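Local structure of putative acetyltransferase (Staphylococcus aureus subsp. aureus Mu50, 3H4Q) at residues Glu123-Asn126 with Tyr127-Val131. The protein probably transfers an acetyl group from acetyl-CoA to a substrate not yet identified, as a member of the GNAT acetyltransferase family. Sequence-based numbering, arbitrary orientation. Where two conformers were deposited one is given.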
loop_
_atom_site.group_PDB
_atom_site.type_symbol
_atom_site.label_atom_id
_atom_site.label_comp_id
_atom_site.label_asym_id
_atom_site.label_seq_id
_atom_site.Cartn_x
_atom_site.Cartn_y
_atom_site.Cartn_z
ATOM N N GLU A 123 -7.944 4.417 -5.931
ATOM C CA GLU A 123 -7.191 4.871 -7.098
ATOM C C GLU A 123 -5.717 4.492 -7.006
ATOM O O GLU A 123 -5.106 4.093 -7.984
ATOM C CB GLU A 123 -7.326 6.388 -7.266
ATOM C CG GLU A 123 -8.733 6.842 -7.626
ATOM C CD GLU A 123 -9.205 6.280 -8.956
ATOM O OE1 GLU A 123 -8.421 6.333 -9.935
ATOM O OE2 GLU A 123 -10.361 5.800 -9.020
ATOM N N LEU A 124 -5.142 4.630 -5.825
ATOM C CA LEU A 124 -3.738 4.306 -5.635
ATOM C C LEU A 124 -3.478 2.805 -5.798
ATOM O O LEU A 124 -2.529 2.381 -6.474
ATOM C CB LEU A 124 -3.287 4.784 -4.250
ATOM C CG LEU A 124 -3.100 6.299 -4.080
ATOM C CD1 LEU A 124 -2.870 6.639 -2.604
ATOM C CD2 LEU A 124 -1.906 6.805 -4.947
ATOM N N PHE A 125 -4.345 2.005 -5.182
ATOM C CA PHE A 125 -4.222 0.547 -5.217
ATOM C C PHE A 125 -4.272 0.117 -6.680
ATOM O O PHE A 125 -3.487 -0.703 -7.166
ATOM C CB PHE A 125 -5.396 -0.086 -4.469
ATOM C CG PHE A 125 -5.112 -1.439 -3.859
ATOM C CD1 PHE A 125 -4.264 -2.366 -4.456
ATOM C CD2 PHE A 125 -5.830 -1.831 -2.719
ATOM C CE1 PHE A 125 -4.066 -3.618 -3.873
ATOM C CE2 PHE A 125 -5.652 -3.083 -2.134
ATOM C CZ PHE A 125 -4.769 -3.980 -2.706
ATOM N N ASN A 126 -5.195 0.728 -7.388
ATOM C CA ASN A 126 -5.413 0.409 -8.754
ATOM C C ASN A 126 -4.285 0.858 -9.650
ATOM O O ASN A 126 -3.970 0.189 -10.635
ATOM C CB ASN A 126 -6.719 1.054 -9.169
ATOM C CG ASN A 126 -7.185 0.576 -10.467
ATOM O OD1 ASN A 126 -7.921 -0.399 -10.540
ATOM N ND2 ASN A 126 -6.713 1.200 -11.523
ATOM N N TYR A 127 -3.695 2.008 -9.349
ATOM C CA TYR A 127 -2.599 2.520 -10.162
ATOM C C TYR A 127 -1.397 1.581 -10.016
ATOM O O TYR A 127 -0.779 1.223 -11.010
ATOM C CB TYR A 127 -2.258 3.944 -9.747
ATOM C CG TYR A 127 -0.999 4.494 -10.353
ATOM C CD1 TYR A 127 0.241 4.174 -9.822
ATOM C CD2 TYR A 127 -1.038 5.353 -11.430
ATOM C CE1 TYR A 127 1.409 4.674 -10.368
ATOM C CE2 TYR A 127 0.139 5.863 -11.993
ATOM C CZ TYR A 127 1.355 5.504 -11.454
ATOM O OH TYR A 127 2.524 5.970 -11.993
ATOM N N VAL A 128 -1.088 1.180 -8.781
ATOM C CA VAL A 128 0.023 0.278 -8.510
ATOM C C VAL A 128 -0.151 -1.101 -9.157
ATOM O O VAL A 128 0.824 -1.674 -9.664
ATOM C CB VAL A 128 0.245 0.105 -7.020
ATOM C CG1 VAL A 128 1.175 -1.059 -6.760
ATOM C CG2 VAL A 128 0.803 1.381 -6.412
ATOM N N ILE A 129 -1.371 -1.637 -9.141
ATOM C CA ILE A 129 -1.640 -2.952 -9.747
ATOM C C ILE A 129 -1.356 -2.847 -11.243
ATOM O O ILE A 129 -0.724 -3.728 -11.809
ATOM C CB ILE A 129 -3.098 -3.453 -9.483
ATOM C CG1 ILE A 129 -3.266 -3.889 -8.026
ATOM C CG2 ILE A 129 -3.429 -4.644 -10.366
ATOM C CD1 ILE A 129 -4.757 -4.070 -7.584
ATOM N N ASP A 130 -1.793 -1.760 -11.876
ATOM C CA ASP A 130 -1.515 -1.549 -13.297
ATOM C C ASP A 130 -0.027 -1.435 -13.620
ATOM O O ASP A 130 0.410 -1.898 -14.672
ATOM C CB ASP A 130 -2.179 -0.282 -13.814
ATOM C CG ASP A 130 -3.636 -0.447 -14.081
ATOM O OD1 ASP A 130 -4.262 -1.415 -13.579
ATOM O OD2 ASP A 130 -4.159 0.419 -14.816
ATOM N N VAL A 131 0.748 -0.793 -12.752
ATOM C CA VAL A 131 2.178 -0.642 -13.013
ATOM C C VAL A 131 2.858 -2.009 -12.911
ATOM O O VAL A 131 3.603 -2.404 -13.828
ATOM C CB VAL A 131 2.827 0.363 -12.077
ATOM C CG1 VAL A 131 4.326 0.323 -12.230
ATOM C CG2 VAL A 131 2.292 1.754 -12.362
#
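Phe125 and Ile129 lie one turn apart on the helix, and the terminal CD1 of Ile129 meets one side of the Phe125 ring: it lies 3.6 Å from CD1 of Phe125 and 3.8 Å from CE1 of the same ring, approaching at a slant to the ring plane. With chi1 of -152° the phenyl group is carried beside its own carbonyl carbon and out from the helix, while Ile129 places CG1 beside its backbone N and runs on extended through chi2, which brings its CD1 back to the ring. In doing so CG1 of Ile129 passes 3.3 Å from the carbonyl O of Phe125, the same oxygen that accepts the amide hydrogen of Ile129.

Asn126 and Asp130 occupy a more open side of the helix. The amide and carboxylate planes stand 57° apart, and ND2 of Asn126 remains 4.1 Å from OD1 of Asp130, a loose approach of polar groups. The firmer link is in the backbone, where Asp130 N donates to Asn126 O over 3.2 Å.

Three further bonds of this i to i+4 pattern tie Tyr127, Val128 and Ile129 to Glu123, Leu124 and Phe125; the one from Val128 N to Leu124 O is nearly straight, at 171° about the hydrogen. CG2 of Val128 also rests 3.5 Å from that carbonyl oxygen of Leu124.

Helix 120-134 is the crossover of the beta-alpha-beta unit between parallel strands 106-112 and 139-143. Its buried side lies on the sheet: Phe125 packs on Ile108 and Leu111 and meets the rings of Phe158 and Phe160, with Phe158 also touching Ile129. Leu124 and Val128 reach strand 70-75, where Tyr71 makes an edge-to-face contact with Tyr127.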